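Side-chain contacts in phosphate-binding protein PstS (Borrelia burgdorferi, PDB 4N13), which binds inorganic phosphate with micromolar affinity as the solute-binding component of an ABC transporter that imports phosphate: residues I30-K35 with Q252-E257; I110-I115 with K150-H155. All blocks are in the same frame, centred on the assembly; numbering follows the deposited sequence.

Contact 1. Residues I30-K35 with Q252-E257. Unlike the reference sequence in segment 30-35: Asp34 (reference Asn).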
# COMPACT_ATOMS: atom_id res chain seq x y z
N ILE A 30 -3.55 19.85 -5.82
CA ILE A 30 -4.00 21.18 -5.43
C ILE A 30 -3.54 22.22 -6.45
O ILE A 30 -4.32 23.06 -6.90
CB ILE A 30 -3.49 21.52 -4.01
CG1 ILE A 30 -4.27 20.71 -2.98
CG2 ILE A 30 -3.60 23.03 -3.73
CD1 ILE A 30 -3.68 20.70 -1.59
N LEU A 31 -2.27 22.17 -6.81
CA LEU A 31 -1.76 23.21 -7.70
C LEU A 31 -2.30 23.06 -9.11
O LEU A 31 -2.58 24.05 -9.78
CB LEU A 31 -0.24 23.24 -7.66
CG LEU A 31 0.30 23.86 -6.35
CD1 LEU A 31 1.75 23.54 -6.12
CD2 LEU A 31 0.08 25.36 -6.31
N ARG A 32 -2.51 21.83 -9.56
CA ARG A 32 -3.08 21.65 -10.89
C ARG A 32 -4.57 21.94 -10.93
O ARG A 32 -5.06 22.50 -11.92
CB ARG A 32 -2.72 20.27 -11.41
CG ARG A 32 -1.21 20.23 -11.65
CD ARG A 32 -0.73 19.02 -12.35
NE ARG A 32 -1.17 18.99 -13.73
CZ ARG A 32 -0.93 17.98 -14.54
NH1 ARG A 32 -0.27 16.92 -14.09
NH2 ARG A 32 -1.36 18.02 -15.79
N TYR A 33 -5.30 21.61 -9.87
CA TYR A 33 -6.72 21.97 -9.84
C TYR A 33 -6.88 23.49 -9.85
O TYR A 33 -7.85 24.02 -10.42
CB TYR A 33 -7.46 21.30 -8.65
CG TYR A 33 -8.94 21.64 -8.69
CD1 TYR A 33 -9.72 21.22 -9.75
CD2 TYR A 33 -9.51 22.44 -7.71
CE1 TYR A 33 -11.07 21.58 -9.84
CE2 TYR A 33 -10.84 22.80 -7.77
CZ TYR A 33 -11.61 22.37 -8.86
OH TYR A 33 -12.93 22.76 -8.94
N ASP A 34 -5.94 24.21 -9.25
CA ASP A 34 -5.99 25.66 -9.23
C ASP A 34 -5.96 26.26 -10.64
O ASP A 34 -6.48 27.35 -10.84
CB ASP A 34 -4.87 26.25 -8.36
CG ASP A 34 -4.92 27.74 -8.33
OD1 ASP A 34 -5.82 28.30 -7.66
OD2 ASP A 34 -4.06 28.37 -8.99
N LYS A 35 -5.38 25.54 -11.61
CA LYS A 35 -5.39 25.99 -13.01
C LYS A 35 -6.79 25.96 -13.59
O LYS A 35 -7.10 26.71 -14.51
CB LYS A 35 -4.47 25.13 -13.88
CG LYS A 35 -3.02 25.09 -13.44
CD LYS A 35 -2.36 26.44 -13.56
CE LYS A 35 -2.32 26.91 -15.00
NZ LYS A 35 -1.48 28.13 -15.11
N GLN A 252 -5.42 11.07 -11.87
CA GLN A 252 -4.87 9.73 -11.84
C GLN A 252 -3.50 9.69 -12.50
O GLN A 252 -2.64 8.91 -12.10
CB GLN A 252 -5.87 8.75 -12.45
CG GLN A 252 -7.10 8.68 -11.59
CD GLN A 252 -6.76 8.08 -10.23
OE1 GLN A 252 -6.19 6.99 -10.16
NE2 GLN A 252 -7.08 8.79 -9.15
N ASP A 253 -3.27 10.55 -13.49
CA ASP A 253 -1.92 10.67 -14.05
C ASP A 253 -0.95 11.16 -12.97
O ASP A 253 0.18 10.69 -12.91
CB ASP A 253 -1.89 11.63 -15.23
CG ASP A 253 -2.56 11.07 -16.49
OD1 ASP A 253 -2.82 9.86 -16.55
OD2 ASP A 253 -2.81 11.86 -17.43
N ILE A 254 -1.39 12.11 -12.14
CA ILE A 254 -0.54 12.58 -11.05
C ILE A 254 -0.19 11.43 -10.10
O ILE A 254 0.96 11.28 -9.71
CB ILE A 254 -1.23 13.71 -10.29
CG1 ILE A 254 -1.40 14.93 -11.20
CG2 ILE A 254 -0.43 14.08 -9.04
CD1 ILE A 254 -2.38 15.96 -10.68
N VAL A 255 -1.19 10.63 -9.74
CA VAL A 255 -0.97 9.47 -8.86
C VAL A 255 0.14 8.58 -9.43
O VAL A 255 1.06 8.17 -8.73
CB VAL A 255 -2.27 8.65 -8.73
CG1 VAL A 255 -2.05 7.30 -8.09
CG2 VAL A 255 -3.31 9.43 -7.91
N GLU A 256 0.05 8.27 -10.72
CA GLU A 256 1.01 7.35 -11.32
C GLU A 256 2.38 7.99 -11.57
O GLU A 256 3.40 7.32 -11.42
CB GLU A 256 0.41 6.72 -12.59
CG GLU A 256 -0.84 5.93 -12.21
CD GLU A 256 -1.21 4.85 -13.19
OE1 GLU A 256 -0.79 4.94 -14.37
OE2 GLU A 256 -1.95 3.92 -12.80
N GLU A 257 2.40 9.27 -11.88
CA GLU A 257 3.67 9.98 -12.03
C GLU A 257 4.45 10.02 -10.72
O GLU A 257 5.66 10.19 -10.72
CB GLU A 257 3.42 11.41 -12.51
CG GLU A 257 2.95 11.48 -13.94
CD GLU A 257 2.14 12.73 -14.30
OE1 GLU A 257 2.17 13.75 -13.57
OE2 GLU A 257 1.46 12.70 -15.35

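Contact 2. Residues I110-I115 with K150-H155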
# COMPACT_ATOMS: atom_id res chain seq x y z
N ILE A 110 5.44 -17.82 6.39
CA ILE A 110 6.87 -17.59 6.12
C ILE A 110 7.30 -16.33 6.88
O ILE A 110 8.34 -16.29 7.55
CB ILE A 110 7.16 -17.46 4.60
CG1 ILE A 110 6.92 -18.80 3.91
CG2 ILE A 110 8.56 -16.92 4.37
CD1 ILE A 110 7.02 -18.77 2.41
N LEU A 111 6.48 -15.30 6.80
CA LEU A 111 6.82 -14.02 7.40
C LEU A 111 6.95 -14.08 8.91
O LEU A 111 7.76 -13.34 9.47
CB LEU A 111 5.80 -12.95 7.00
CG LEU A 111 5.77 -12.62 5.52
CD1 LEU A 111 4.60 -11.72 5.18
CD2 LEU A 111 7.04 -11.96 5.14
N ASN A 112 6.13 -14.91 9.56
CA ASN A 112 6.16 -14.99 11.01
C ASN A 112 7.01 -16.15 11.53
O ASN A 112 7.12 -16.34 12.73
CB ASN A 112 4.75 -15.03 11.62
CG ASN A 112 4.23 -16.42 11.85
OD1 ASN A 112 4.53 -17.36 11.11
ND2 ASN A 112 3.40 -16.56 12.88
N GLY A 113 7.66 -16.88 10.62
CA GLY A 113 8.59 -17.91 11.05
C GLY A 113 8.01 -19.29 11.29
O GLY A 113 8.77 -20.18 11.68
N GLU A 114 6.71 -19.47 11.11
CA GLU A 114 6.13 -20.81 11.24
C GLU A 114 6.54 -21.73 10.10
O GLU A 114 6.54 -22.95 10.26
CB GLU A 114 4.60 -20.73 11.32
CG GLU A 114 4.12 -20.21 12.64
CD GLU A 114 2.60 -20.11 12.73
OE1 GLU A 114 1.90 -20.80 11.97
OE2 GLU A 114 2.12 -19.33 13.58
N ILE A 115 6.89 -21.16 8.96
CA ILE A 115 7.43 -21.92 7.83
C ILE A 115 8.84 -21.41 7.57
O ILE A 115 9.01 -20.24 7.29
CB ILE A 115 6.56 -21.77 6.55
CG1 ILE A 115 5.22 -22.46 6.76
CG2 ILE A 115 7.28 -22.34 5.35
CD1 ILE A 115 4.25 -22.25 5.60
N LYS A 150 -3.80 -9.66 10.05
CA LYS A 150 -5.06 -10.21 9.57
C LYS A 150 -5.09 -11.73 9.64
O LYS A 150 -6.13 -12.32 9.90
CB LYS A 150 -5.35 -9.73 8.15
CG LYS A 150 -5.52 -8.22 8.09
CD LYS A 150 -6.21 -7.76 6.83
CE LYS A 150 -6.26 -6.25 6.77
NZ LYS A 150 -6.99 -5.78 5.57
N ILE A 151 -3.95 -12.38 9.42
CA ILE A 151 -3.93 -13.83 9.37
C ILE A 151 -3.88 -14.45 10.77
O ILE A 151 -4.47 -15.51 11.00
CB ILE A 151 -2.72 -14.35 8.53
CG1 ILE A 151 -2.90 -14.07 7.04
CG2 ILE A 151 -2.49 -15.82 8.77
CD1 ILE A 151 -4.04 -14.76 6.42
N PHE A 152 -3.16 -13.82 11.69
CA PHE A 152 -2.92 -14.39 13.01
C PHE A 152 -3.76 -13.72 14.09
O PHE A 152 -3.98 -12.52 14.07
CB PHE A 152 -1.43 -14.30 13.35
CG PHE A 152 -0.58 -15.08 12.40
CD1 PHE A 152 0.29 -14.46 11.52
CD2 PHE A 152 -0.68 -16.46 12.35
CE1 PHE A 152 1.04 -15.18 10.63
CE2 PHE A 152 0.08 -17.19 11.46
CZ PHE A 152 0.94 -16.55 10.59
N LYS A 153 -4.21 -14.52 15.05
CA LYS A 153 -5.12 -14.05 16.07
C LYS A 153 -4.46 -13.21 17.15
O LYS A 153 -5.04 -12.23 17.62
CB LYS A 153 -5.80 -15.26 16.71
CG LYS A 153 -6.92 -14.90 17.66
CD LYS A 153 -7.65 -16.13 18.21
CE LYS A 153 -6.81 -16.83 19.25
NZ LYS A 153 -7.49 -18.01 19.85
N THR A 154 -3.25 -13.58 17.54
CA THR A 154 -2.59 -12.95 18.69
C THR A 154 -1.42 -12.07 18.29
O THR A 154 -0.81 -12.26 17.24
CB THR A 154 -2.08 -14.00 19.69
OG1 THR A 154 -0.96 -14.69 19.12
CG2 THR A 154 -3.18 -15.00 20.06
N HIS A 155 -1.09 -11.12 19.15
CA HIS A 155 0.03 -10.23 18.89
C HIS A 155 1.34 -11.01 18.76
O HIS A 155 2.14 -10.71 17.89
CB HIS A 155 0.16 -9.17 19.99
CG HIS A 155 -0.96 -8.18 20.01
ND1 HIS A 155 -1.15 -7.24 19.02
CD2 HIS A 155 -1.96 -7.98 20.91
CE1 HIS A 155 -2.22 -6.52 19.30
NE2 HIS A 155 -2.72 -6.95 20.44

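Contact 1. Residues I30-K35 with Q252-E257
In this periplasmic-binding-protein fold a helix near the start of the chain, 23-36, packs beside the last helix, 249-257, and Arg32 meets Ile254 and Glu257 where they come together. The backbones stay well apart, with Arg32 CA and Ile254 CA, the nearest pair, separated by 9.4 Å, so side chains alone bridge the gap. Arg32 and Ile254 reach out from opposite directions. The contact is aliphatic at Arg32 CD, 3.9 Å from Ile254 CD1, and continues at the guanidinium, where Ile254 CG1, 3.7 Å from Arg32 NH1, stands oblique to the guanidinium plane. A bend in the arginine chain at chi3 (69°) turns the guanidinium out of the line of its methylenes and brings NH1 alongside Ile254 CG1.

The electrostatic component is looser. Glu257 OE1 sits at the guanidinium edge, 4.0 Å from Arg32 NH1, and the carboxylate and guanidinium planes are only 15° apart. That distance exceeds a salt bridge, so the near-coplanar pair probably contributes a modest attraction rather than a fixed bond. Arg32 NH1 also has a long, weak ion pair with Glu28, one turn earlier on its own helix.

Ile254 and Glu257 touch Glu28 as well, while Ile254 and Val255 rest on Met29. Helix 237-246 also adjoins: Arg32 touches its Phe245, while Ile30 reaches Val42 and Tyr44 of strand 40-45.

Contact 2. Residues I110-I115 with K150-H155
Stacking dominates the meeting of Asn112 and Phe152: the amide lies over one face of the phenyl ring, their planes 9° apart. Asn112 ND2 stands 3.4 Å from Phe152 CZ and is displaced toward the rim. Phe152 CG lies anti to the carbonyl carbon (chi1 -62°), which sends the ring toward Asn112. Ile151 CG2 occupies the opposite face, over the ring centre, so the phenyl is sandwiched between an amide and a methyl group.

Glu114 adds a van der Waals contact, its OE2 approaching Phe152 CE2 obliquely at 3.6 Å.

Hydrogen bonds fix the amide's rotation. Glu114 N donates to Asn112 OD1 (3.0 Å), coming from above the carbonyl plane. Asn112 ND2 returns a nearly straight bond, 178° at the hydrogen, to Glu114 OE2 at 3.1 Å; the acceptor lies in the amide plane, but ND2 stands above the carboxylate plane. Asn112 ND2 also bonds to the carbonyl O of Glu157, tying the amide to the chain beyond Phe152.

The bond from Glu114 N to Asn112 OD1 defines an Asx turn. It overlaps the Schellman motif that ends helix 104-111 at Gly113, whose phi is positive, while Phe152 is the first non-helical residue after helix 138-151: two helix C-termini meet here.

Overall arrangement
Contacts 1 and 2 lie on opposite sides of the chain's centre, their centres about 20 Å and 19 Å from it respectively. Those two centres are about 39 Å apart, and the nearest atoms of the contacts are still separated by about 20 Å, so neither touches the other. Along the sequence, contact 2 is nested inside the 216-residue span of chain closed by contact 1. Contact 1 is partly buried and joins an early helix to the last one; contact 2 is a surface contact between the ends of helices 104-111 and 138-151. Both lie away from the phosphate-binding residues inferred by similarity, Ser19-Thr21, Ser49 and Ser137-Ser139, and constitute structural packing.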